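Long-range contacts in spike glycoprotein (PDB 5GYQ), which probably attaches the bat coronavirus HKU9 virion to host cells, the crystallised part being the putative receptor-binding domain of its S1 subunit: residues M26-V31 / G161-C166; Y61-L66 / T155-A160; M69-T74 / A111-A116; F105-T110 / S146-L151. All blocks are in the same frame, centred on the assembly; numbering follows the deposited sequence.

Contact 1 (M26-V31 / G161-C166)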
# COMPACT_ATOMS: atom_id res chain seq x y z
N MET A 26 -10.33 -3.78 -0.19
CA MET A 26 -10.53 -4.92 0.69
C MET A 26 -10.96 -6.16 -0.07
O MET A 26 -11.93 -6.14 -0.84
CB MET A 26 -11.56 -4.57 1.77
CG MET A 26 -11.08 -3.51 2.75
SD MET A 26 -12.34 -3.02 3.94
CE MET A 26 -11.37 -2.00 5.06
N LEU A 27 -10.22 -7.25 0.14
CA LEU A 27 -10.49 -8.54 -0.49
C LEU A 27 -10.98 -9.54 0.55
O LEU A 27 -10.28 -9.81 1.54
CB LEU A 27 -9.23 -9.08 -1.17
CG LEU A 27 -8.39 -8.11 -1.99
CD1 LEU A 27 -7.18 -8.82 -2.58
CD2 LEU A 27 -9.23 -7.47 -3.09
N TYR A 28 -12.16 -10.08 0.31
CA TYR A 28 -12.82 -10.98 1.25
C TYR A 28 -13.70 -12.00 0.52
O TYR A 28 -14.44 -11.63 -0.39
CB TYR A 28 -13.66 -10.18 2.25
CG TYR A 28 -14.39 -11.03 3.26
CD1 TYR A 28 -15.72 -11.37 3.07
CD2 TYR A 28 -13.75 -11.50 4.40
CE1 TYR A 28 -16.40 -12.15 4.00
CE2 TYR A 28 -14.41 -12.28 5.33
CZ TYR A 28 -15.74 -12.60 5.12
OH TYR A 28 -16.41 -13.38 6.04
N ASP A 29 -13.60 -13.26 0.93
CA ASP A 29 -14.42 -14.35 0.38
C ASP A 29 -14.35 -14.40 -1.15
O ASP A 29 -15.36 -14.25 -1.83
CB ASP A 29 -15.88 -14.19 0.84
CG ASP A 29 -16.73 -15.42 0.56
OD1 ASP A 29 -17.97 -15.30 0.59
OD2 ASP A 29 -16.16 -16.51 0.33
N CYS A 30 -13.15 -14.62 -1.68
CA CYS A 30 -12.95 -14.56 -3.13
C CYS A 30 -11.66 -15.21 -3.61
O CYS A 30 -10.75 -15.54 -2.83
CB CYS A 30 -12.98 -13.11 -3.60
SG CYS A 30 -11.56 -12.13 -3.05
N VAL A 31 -11.58 -15.39 -4.93
CA VAL A 31 -10.37 -15.83 -5.59
C VAL A 31 -9.65 -14.60 -6.15
O VAL A 31 -10.25 -13.77 -6.83
CB VAL A 31 -10.66 -16.83 -6.72
CG1 VAL A 31 -9.37 -17.36 -7.31
CG2 VAL A 31 -11.52 -17.97 -6.21
N GLY A 161 -11.58 -20.76 9.13
CA GLY A 161 -12.85 -21.32 8.70
C GLY A 161 -13.06 -21.17 7.21
O GLY A 161 -12.10 -21.13 6.44
N SER A 162 -14.32 -21.08 6.81
CA SER A 162 -14.66 -20.91 5.40
C SER A 162 -14.59 -19.44 5.01
O SER A 162 -14.21 -18.59 5.82
CB SER A 162 -16.05 -21.47 5.11
OG SER A 162 -16.83 -21.54 6.30
N LYS A 163 -14.96 -19.15 3.76
CA LYS A 163 -14.91 -17.79 3.21
C LYS A 163 -13.50 -17.21 3.34
O LYS A 163 -13.21 -16.43 4.24
CB LYS A 163 -15.93 -16.89 3.91
CG LYS A 163 -17.35 -17.43 3.86
CD LYS A 163 -18.23 -16.76 4.90
CE LYS A 163 -19.55 -17.49 5.05
NZ LYS A 163 -20.35 -16.96 6.18
N LEU A 164 -12.64 -17.62 2.42
CA LEU A 164 -11.25 -17.20 2.43
C LEU A 164 -10.89 -16.46 1.15
O LEU A 164 -11.66 -16.46 0.19
CB LEU A 164 -10.32 -18.40 2.62
CG LEU A 164 -10.60 -19.31 3.81
CD1 LEU A 164 -9.65 -20.50 3.82
CD2 LEU A 164 -10.50 -18.53 5.12
N VAL A 165 -9.71 -15.84 1.14
CA VAL A 165 -9.15 -15.28 -0.08
C VAL A 165 -8.08 -16.23 -0.61
O VAL A 165 -7.03 -16.38 0.00
CB VAL A 165 -8.55 -13.89 0.15
CG1 VAL A 165 -8.02 -13.33 -1.17
CG2 VAL A 165 -9.58 -12.95 0.76
N CYS A 166 -8.36 -16.87 -1.74
CA CYS A 166 -7.43 -17.86 -2.28
C CYS A 166 -6.81 -17.42 -3.61
O CYS A 166 -7.48 -16.82 -4.44
CB CYS A 166 -8.13 -19.21 -2.45
SG CYS A 166 -8.45 -20.08 -0.89
O HOH W 1 -12.45 -14.20 3.26
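Cys30 and Val165 form a bridge of a small parallel beta sheet in the S1 C-terminal domain, with strand 30-32 lying between strands 4-5 and 165-167. Their CA atoms are 4.9 Å apart, and Val31 pairs with Cys166 in the next step. Both backbone polar atoms of Cys30 are used across the contact. Its N donates to Leu164 O at 3.0 Å, a bent bond (138° at the hydrogen), while its O accepts from Cys166 N at 2.9 Å in a straighter one (155°). Bonds to the residues before and after Val165 are the parallel-strand pattern. Cys30 O also receives a CA-H contact from Val165 CA at 3.2 Å, and Leu164 O gains a second donor, Gln3 NE2.

Upstream of the paired strands a water takes over: it accepts from Asp29 N at 2.8 Å and donates to Lys163 O at 2.6 Å. Asp29 and Lys163 carry opposite charges but form no salt bridge, since OD1 and NZ are 6.3 Å apart. Instead the lysine's CB and CG lie against the carboxylate, and the chain then runs on extended past CD, which passes near Tyr28 OH. Asp29 OD2 finds its partner in Gln3 NE2, the amide group that also serves Leu164 O. Disulfides anchor both strands, Cys30 to Cys6 and Cys166 to Cys60. On the side of the sheet that carries Cys30 SG, Val165 CG2, anti to its own carbonyl carbon, reaches within 3.3 Å of Leu27 O.

Contact 2 (Y61-L66 / T155-A160)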
# COMPACT_ATOMS: atom_id res chain seq x y z
N TYR A 61 -6.02 -16.90 2.84
CA TYR A 61 -6.06 -16.02 3.99
C TYR A 61 -7.49 -15.72 4.43
O TYR A 61 -8.43 -15.91 3.67
CB TYR A 61 -5.32 -14.72 3.69
CG TYR A 61 -3.88 -14.93 3.29
CD1 TYR A 61 -2.89 -15.07 4.26
CD2 TYR A 61 -3.51 -15.00 1.96
CE1 TYR A 61 -1.57 -15.27 3.90
CE2 TYR A 61 -2.19 -15.20 1.59
CZ TYR A 61 -1.23 -15.33 2.57
OH TYR A 61 0.08 -15.54 2.22
N GLY A 62 -7.63 -15.25 5.67
CA GLY A 62 -8.93 -14.85 6.18
C GLY A 62 -9.44 -13.62 5.45
O GLY A 62 -10.63 -13.48 5.20
N SER A 63 -8.51 -12.72 5.12
CA SER A 63 -8.81 -11.52 4.35
C SER A 63 -7.51 -10.88 3.88
O SER A 63 -6.46 -11.08 4.50
CB SER A 63 -9.62 -10.52 5.17
OG SER A 63 -8.80 -9.83 6.09
N VAL A 64 -7.59 -10.11 2.80
CA VAL A 64 -6.41 -9.41 2.29
C VAL A 64 -6.73 -7.95 2.03
O VAL A 64 -7.73 -7.64 1.40
CB VAL A 64 -5.88 -10.06 0.99
CG1 VAL A 64 -4.73 -9.25 0.42
CG2 VAL A 64 -5.44 -11.50 1.25
N THR A 65 -5.89 -7.05 2.52
CA THR A 65 -6.10 -5.62 2.27
C THR A 65 -4.94 -5.05 1.46
O THR A 65 -3.78 -5.31 1.76
CB THR A 65 -6.24 -4.84 3.59
OG1 THR A 65 -7.30 -5.41 4.37
CG2 THR A 65 -6.54 -3.38 3.32
N LEU A 66 -5.27 -4.28 0.43
CA LEU A 66 -4.25 -3.65 -0.41
C LEU A 66 -4.29 -2.14 -0.28
O LEU A 66 -5.26 -1.50 -0.69
CB LEU A 66 -4.44 -4.05 -1.87
CG LEU A 66 -4.56 -5.54 -2.17
CD1 LEU A 66 -4.87 -5.78 -3.64
CD2 LEU A 66 -3.29 -6.27 -1.76
N THR A 155 -1.87 -6.28 3.67
CA THR A 155 -2.19 -6.73 5.02
C THR A 155 -2.92 -8.06 4.97
O THR A 155 -3.91 -8.21 4.26
CB THR A 155 -3.08 -5.72 5.77
OG1 THR A 155 -2.44 -4.44 5.78
CG2 THR A 155 -3.32 -6.18 7.20
N LEU A 156 -2.42 -9.03 5.72
CA LEU A 156 -2.98 -10.38 5.70
C LEU A 156 -3.70 -10.70 6.99
O LEU A 156 -3.28 -10.27 8.07
CB LEU A 156 -1.87 -11.40 5.45
CG LEU A 156 -1.04 -11.17 4.19
CD1 LEU A 156 0.18 -12.08 4.20
CD2 LEU A 156 -1.88 -11.39 2.95
N LYS A 157 -4.78 -11.47 6.89
CA LYS A 157 -5.40 -12.05 8.08
C LYS A 157 -5.39 -13.57 7.95
O LYS A 157 -5.68 -14.10 6.88
CB LYS A 157 -6.82 -11.52 8.28
CG LYS A 157 -6.91 -10.40 9.31
CD LYS A 157 -8.17 -9.57 9.14
CE LYS A 157 -9.44 -10.39 9.35
NZ LYS A 157 -9.78 -10.55 10.80
N PRO A 158 -5.03 -14.26 9.03
CA PRO A 158 -4.92 -15.73 9.00
C PRO A 158 -6.25 -16.40 8.68
O PRO A 158 -7.31 -15.90 9.05
CB PRO A 158 -4.46 -16.07 10.42
CG PRO A 158 -4.87 -14.92 11.26
CD PRO A 158 -4.74 -13.72 10.37
N ALA A 159 -6.18 -17.53 7.98
CA ALA A 159 -7.37 -18.30 7.65
C ALA A 159 -8.04 -18.80 8.92
O ALA A 159 -7.38 -19.26 9.84
CB ALA A 159 -7.01 -19.46 6.74
N ALA A 160 -9.36 -18.69 8.96
CA ALA A 160 -10.12 -19.11 10.13
C ALA A 160 -11.51 -19.58 9.74
O ALA A 160 -12.50 -18.89 9.98
CB ALA A 160 -10.20 -17.98 11.14
O HOH W 2 -6.55 -8.26 5.73
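Thr65 and Thr155 pair through two backbone hydrogen bonds, Thr65 N to Thr155 O and Thr155 N to Thr65 O, each 2.9 Å long. The next bond along runs from Lys157 N to Ser63 O at 2.9 Å. Further along, Gly62 N reaches Lys157 O at 2.6 Å from 38° above the carbonyl plane. Between the bonded residues, Val64 and Leu156 form a non-hydrogen-bonded pair, where Val64 CA-H points at Thr155 O. The strand axes run 171° apart, close to ideal antiparallel.

A water adds polar links on the face bearing Ser63 and Thr65: it donates to Thr155 O, which already accepts from Thr65 N, and is hydrogen-bonded to Ser63 OG at 2.8 Å and Thr65 OG1 at 3.2 Å.

The apolar contacts gather on the other face around Leu156. Its CD2 sits 3.8 Å from the centroid of the Tyr61 ring and only 2° off the ring normal, a CH-pi contact over the centre, while CD1 touches CE1 and CZ toward the phenol end. The same CD2 meets Val64 CG2 at 3.9 Å, the two side chains lying side by side. Lys157 O comes to the edge of the Tyr61 ring, in its plane, and the phenol OH is hydrogen-bonded to Leu56 O.

Strand 63-71, flanked by strands 23-27 and 146-157, belongs here to the five-stranded antiparallel sheet that forms the core of betacoronavirus receptor-binding domains.

Contact 3 (M69-T74 / A111-A116). With NAG (2-acetamido-2-deoxy-beta-D-glucopyranose), chain B.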
# COMPACT_ATOMS: atom_id res chain seq x y z
N MET A 69 -0.20 3.58 -2.84
CA MET A 69 0.20 4.98 -2.89
C MET A 69 1.57 5.10 -3.54
O MET A 69 2.15 4.11 -3.95
CB MET A 69 0.23 5.58 -1.49
CG MET A 69 1.36 5.04 -0.62
SD MET A 69 0.86 4.76 1.09
CE MET A 69 -0.06 3.23 0.92
N ARG A 70 2.08 6.32 -3.63
CA ARG A 70 3.44 6.53 -4.09
C ARG A 70 4.31 6.99 -2.92
O ARG A 70 3.79 7.50 -1.93
CB ARG A 70 3.49 7.55 -5.23
CG ARG A 70 2.95 8.93 -4.90
CD ARG A 70 2.96 9.81 -6.14
NE ARG A 70 2.21 9.19 -7.23
CZ ARG A 70 2.56 9.26 -8.52
NH1 ARG A 70 3.65 9.92 -8.88
NH2 ARG A 70 1.81 8.66 -9.44
N ILE A 71 5.62 6.79 -3.04
CA ILE A 71 6.52 7.02 -1.91
C ILE A 71 7.95 7.21 -2.41
O ILE A 71 8.37 6.51 -3.33
CB ILE A 71 6.43 5.83 -0.90
CG1 ILE A 71 7.21 6.12 0.39
CG2 ILE A 71 6.90 4.53 -1.54
CD1 ILE A 71 7.00 5.05 1.46
N ASN A 72 8.70 8.15 -1.85
CA ASN A 72 10.07 8.32 -2.32
C ASN A 72 11.05 7.57 -1.42
O ASN A 72 10.65 7.01 -0.40
CB ASN A 72 10.43 9.82 -2.48
CG ASN A 72 10.70 10.55 -1.16
OD1 ASN A 72 10.66 9.98 -0.07
ND2 ASN A 72 10.99 11.85 -1.28
N GLU A 73 12.32 7.55 -1.82
CA GLU A 73 13.32 6.68 -1.19
C GLU A 73 13.50 6.91 0.31
O GLU A 73 13.59 5.96 1.08
CB GLU A 73 14.66 6.84 -1.90
CG GLU A 73 15.77 5.94 -1.34
CD GLU A 73 15.63 4.48 -1.75
OE1 GLU A 73 16.33 3.63 -1.17
OE2 GLU A 73 14.83 4.18 -2.66
N THR A 74 13.56 8.18 0.72
CA THR A 74 13.73 8.52 2.14
C THR A 74 12.60 7.93 2.98
O THR A 74 12.83 7.22 3.97
CB THR A 74 13.75 10.06 2.34
OG1 THR A 74 14.74 10.65 1.49
CG2 THR A 74 14.04 10.41 3.79
N ALA A 111 7.95 13.37 -9.98
CA ALA A 111 6.73 14.15 -10.16
C ALA A 111 6.37 14.92 -8.88
O ALA A 111 7.06 14.77 -7.86
CB ALA A 111 5.58 13.24 -10.58
N PRO A 112 5.32 15.76 -8.94
CA PRO A 112 4.77 16.30 -7.70
C PRO A 112 4.52 15.21 -6.67
O PRO A 112 3.93 14.18 -6.98
CB PRO A 112 3.46 16.94 -8.16
CG PRO A 112 3.77 17.43 -9.53
CD PRO A 112 4.75 16.43 -10.12
N TYR A 113 5.00 15.45 -5.45
CA TYR A 113 4.94 14.47 -4.38
C TYR A 113 4.19 15.10 -3.22
O TYR A 113 4.77 15.88 -2.46
CB TYR A 113 6.36 14.04 -3.99
CG TYR A 113 6.47 12.92 -2.98
CD1 TYR A 113 5.64 11.80 -3.05
CD2 TYR A 113 7.44 12.96 -1.99
CE1 TYR A 113 5.76 10.77 -2.13
CE2 TYR A 113 7.57 11.93 -1.08
CZ TYR A 113 6.72 10.84 -1.15
OH TYR A 113 6.86 9.83 -0.23
N ALA A 114 2.91 14.79 -3.10
CA ALA A 114 2.04 15.47 -2.14
C ALA A 114 2.04 14.77 -0.79
O ALA A 114 1.37 13.76 -0.61
CB ALA A 114 0.63 15.57 -2.69
N VAL A 115 2.80 15.32 0.15
CA VAL A 115 2.97 14.73 1.46
C VAL A 115 2.59 15.72 2.56
O VAL A 115 3.16 16.80 2.64
CB VAL A 115 4.42 14.25 1.68
CG1 VAL A 115 4.58 13.64 3.07
CG2 VAL A 115 4.81 13.26 0.61
N ALA A 116 1.62 15.35 3.39
CA ALA A 116 1.22 16.20 4.51
C ALA A 116 2.34 16.26 5.54
O ALA A 116 3.01 15.26 5.79
CB ALA A 116 -0.06 15.69 5.14
C1 NAG B . 11.28 12.73 -0.19
C2 NAG B . 12.66 13.35 -0.31
C3 NAG B . 12.99 14.12 0.96
C4 NAG B . 11.90 15.15 1.25
C5 NAG B . 10.50 14.53 1.17
C6 NAG B . 9.41 15.58 1.18
C7 NAG B . 14.21 12.17 -1.81
C8 NAG B . 15.24 11.09 -1.93
N2 NAG B . 13.67 12.34 -0.59
O3 NAG B . 14.25 14.75 0.77
O4 NAG B . 12.03 15.64 2.58
O5 NAG B . 10.32 13.76 -0.03
O6 NAG B . 8.12 14.98 1.18
O7 NAG B . 13.87 12.86 -2.76
O HOH W 3 5.31 11.91 -7.40
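The N-glycosylation site at Asn72, which is also the N-cap of helix 73-81, meets Tyr113 of the loop after strand 100-111. Asn72 ND2 is bonded covalently to C1 of an N-acetylglucosamine. Set between its backbone N and carbonyl carbon (chi1 76°), Asn72 CG lies 3.4 Å from Tyr113 CE2; the two side chains cross at about a right angle, with the amide and ring planes 39° apart. The sugar follows the same ring: its O5 sits at the ring edge, in plane, 3.5 Å from Tyr113 CE2. Val115 CG2 covers the centre of one ring face.

The phenol OH accepts a hydrogen bond from Asn72 N at 3.0 Å and is also hydrogen-bonded to His75 ND1. Ile71 CA and CG1 lie close by. The sugar's N2 donates to Thr74 OG1 at 2.9 Å with a nearly straight 174° angle, so the threonine of the Asn-X-Thr sequon holds the acetamido group.

Further along the strand, a water accepts from Arg70 NH1 at 3.0 Å and donates to Pro112 O at 2.7 Å. Of the remaining guanidinium nitrogens, NE hydrogen-bonds Pro16 O and NH2 forms a salt bridge with Asp15.

Asn72 OD1 caps His75 N and ND2 donates to Ser146 OG. With both amide atoms engaged and Tyr113 CE2 against Asn72 CG, the first sugar's orientation is probably restricted.

Contact 4 (F105-T110 / S146-L151). With NAG (2-acetamido-2-deoxy-beta-D-glucopyranose), chain B.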
# COMPACT_ATOMS: atom_id res chain seq x y z
N PHE A 105 7.69 -0.83 -5.94
CA PHE A 105 8.00 -1.15 -7.32
C PHE A 105 8.29 0.11 -8.13
O PHE A 105 7.87 1.21 -7.76
CB PHE A 105 6.85 -1.94 -7.96
CG PHE A 105 5.51 -1.26 -7.86
CD1 PHE A 105 5.05 -0.46 -8.90
CD2 PHE A 105 4.71 -1.42 -6.74
CE1 PHE A 105 3.81 0.16 -8.82
CE2 PHE A 105 3.48 -0.80 -6.66
CZ PHE A 105 3.03 -0.01 -7.69
N TYR A 106 9.00 -0.05 -9.24
CA TYR A 106 9.44 1.08 -10.05
C TYR A 106 8.31 1.74 -10.84
O TYR A 106 7.46 1.06 -11.42
CB TYR A 106 10.55 0.63 -11.02
CG TYR A 106 11.86 0.32 -10.33
CD1 TYR A 106 12.77 1.32 -10.04
CD2 TYR A 106 12.17 -0.98 -9.95
CE1 TYR A 106 13.97 1.04 -9.41
CE2 TYR A 106 13.37 -1.27 -9.32
CZ TYR A 106 14.26 -0.25 -9.04
OH TYR A 106 15.45 -0.54 -8.41
N LEU A 107 8.31 3.07 -10.83
CA LEU A 107 7.37 3.86 -11.62
C LEU A 107 8.12 4.66 -12.68
O LEU A 107 7.53 5.13 -13.65
CB LEU A 107 6.57 4.81 -10.74
CG LEU A 107 5.39 4.24 -9.95
CD1 LEU A 107 4.79 5.31 -9.06
CD2 LEU A 107 4.34 3.68 -10.89
N ASN A 108 9.43 4.81 -12.47
CA ASN A 108 10.29 5.60 -13.35
C ASN A 108 9.74 7.01 -13.53
O ASN A 108 9.69 7.53 -14.65
CB ASN A 108 10.45 4.92 -14.70
CG ASN A 108 10.70 3.43 -14.58
OD1 ASN A 108 10.05 2.62 -15.25
ND2 ASN A 108 11.63 3.05 -13.71
N SER A 109 9.34 7.63 -12.43
CA SER A 109 8.69 8.93 -12.49
C SER A 109 9.14 9.85 -11.36
O SER A 109 9.05 9.49 -10.18
CB SER A 109 7.17 8.75 -12.43
OG SER A 109 6.51 10.00 -12.33
N THR A 110 9.62 11.03 -11.73
CA THR A 110 9.85 12.10 -10.77
C THR A 110 8.78 13.16 -10.99
O THR A 110 8.71 13.77 -12.05
CB THR A 110 11.26 12.72 -10.89
OG1 THR A 110 11.18 13.94 -11.64
CG2 THR A 110 12.22 11.75 -11.56
N SER A 146 9.67 14.78 -6.55
CA SER A 146 10.44 13.65 -6.05
C SER A 146 10.42 12.51 -7.04
O SER A 146 9.40 12.25 -7.68
CB SER A 146 9.90 13.17 -4.70
OG SER A 146 10.69 13.66 -3.63
N TYR A 147 11.55 11.83 -7.17
CA TYR A 147 11.58 10.54 -7.83
C TYR A 147 10.83 9.57 -6.93
O TYR A 147 11.04 9.55 -5.72
CB TYR A 147 13.01 10.06 -8.09
CG TYR A 147 13.08 8.64 -8.58
CD1 TYR A 147 12.77 8.32 -9.90
CD2 TYR A 147 13.46 7.61 -7.73
CE1 TYR A 147 12.83 7.02 -10.35
CE2 TYR A 147 13.53 6.30 -8.18
CZ TYR A 147 13.21 6.01 -9.49
OH TYR A 147 13.28 4.72 -9.94
N VAL A 148 9.95 8.77 -7.52
CA VAL A 148 8.93 8.10 -6.74
C VAL A 148 8.75 6.63 -7.11
O VAL A 148 8.84 6.24 -8.28
CB VAL A 148 7.59 8.86 -6.87
CG1 VAL A 148 6.43 7.93 -7.13
CG2 VAL A 148 7.34 9.71 -5.63
N TYR A 149 8.52 5.81 -6.09
CA TYR A 149 8.17 4.41 -6.27
C TYR A 149 6.70 4.18 -5.99
O TYR A 149 6.07 4.93 -5.23
CB TYR A 149 9.01 3.52 -5.35
CG TYR A 149 10.49 3.67 -5.53
CD1 TYR A 149 11.13 3.14 -6.65
CD2 TYR A 149 11.27 4.33 -4.59
CE1 TYR A 149 12.49 3.28 -6.83
CE2 TYR A 149 12.63 4.47 -4.76
CZ TYR A 149 13.24 3.94 -5.88
OH TYR A 149 14.59 4.07 -6.05
N GLY A 150 6.14 3.15 -6.62
CA GLY A 150 4.82 2.68 -6.26
C GLY A 150 4.93 1.84 -5.00
O GLY A 150 5.95 1.19 -4.77
N LEU A 151 3.89 1.87 -4.18
CA LEU A 151 3.88 1.10 -2.94
C LEU A 151 2.53 0.43 -2.73
O LEU A 151 1.49 1.10 -2.69
CB LEU A 151 4.20 1.98 -1.74
CG LEU A 151 4.15 1.25 -0.39
CD1 LEU A 151 5.28 0.23 -0.29
CD2 LEU A 151 4.19 2.21 0.78
C1 NAG B . 11.28 12.73 -0.19
C2 NAG B . 12.66 13.35 -0.31
C3 NAG B . 12.99 14.12 0.96
C4 NAG B . 11.90 15.15 1.25
C5 NAG B . 10.50 14.53 1.17
C6 NAG B . 9.41 15.58 1.18
C7 NAG B . 14.21 12.17 -1.81
C8 NAG B . 15.24 11.09 -1.93
N2 NAG B . 13.67 12.34 -0.59
O3 NAG B . 14.25 14.75 0.77
O4 NAG B . 12.03 15.64 2.58
O5 NAG B . 10.32 13.76 -0.03
O6 NAG B . 8.12 14.98 1.18
O7 NAG B . 13.87 12.86 -2.76
O HOH W 4 10.50 4.43 -9.66
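Phe105 and Gly150 make a hydrogen-bonded antiparallel pair: Phe105 N donates to Gly150 O at 2.9 Å and Gly150 N to Phe105 O at 2.8 Å. The next direct bond, Val148 N to Ser109 O at 2.9 Å, comes only after a shift of register. Phe105 faces Gly150 but Thr110 faces Tyr147, so the first strand carries two extra residues and bulges around Leu107 and Asn108. A water fills in at the bulge, accepting from Leu107 N at 2.8 Å and donating to Val148 O at 2.8 Å, with a weak bond to Tyr147 OH.

Aromatic contacts dominate one side. Tyr149 turns its edge toward the face of Tyr106 in an offset edge-to-face pair, centroids 5.6 Å apart and planes at 76°. Tyr147 OH comes in at the Tyr106 edge, near CD1, in the ring plane. His44, on the neighbouring strand 43-49, stacks on Tyr149 and meets Tyr106 edge-to-face.

Apolar packing lies on the other side. Phe105 CG stands between the backbone N and the carbonyl carbon (chi1 55°), and the ring passes across Gly150, whose CA is 3.7 Å from the ring centroid in a CH-pi contact. Leu107 CD1 meets Val148 CG1 at 3.6 Å, the two side chains pointing the same way.

At the far end of the strand, Ser146 lines the glycan pocket. Chemically, the bulge gives up direct backbone pairing at Leu107, and the water restores partners to Leu107 N and Val148 O.

In the fold
From the N terminus, strands 23-27 and 30-32 open contact 1, whose partner arrives only near the C terminus; it closes the widest loop and joins the small parallel sheet to the edge of the five-stranded one. Contact 2 nests inside it and touches it through Leu27 with Val64 and Val165 with Tyr61. Contacts 3 and 4 both nest within contact 2, yet cross one another, because their segments alternate along the chain. They lie at the opposite end of the domain, about 27 Å from contact 2 between centres. Strands 63-71 and 146-157 run from one end to the other, linking the end that holds contacts 1 and 2 to the glycan-bearing one.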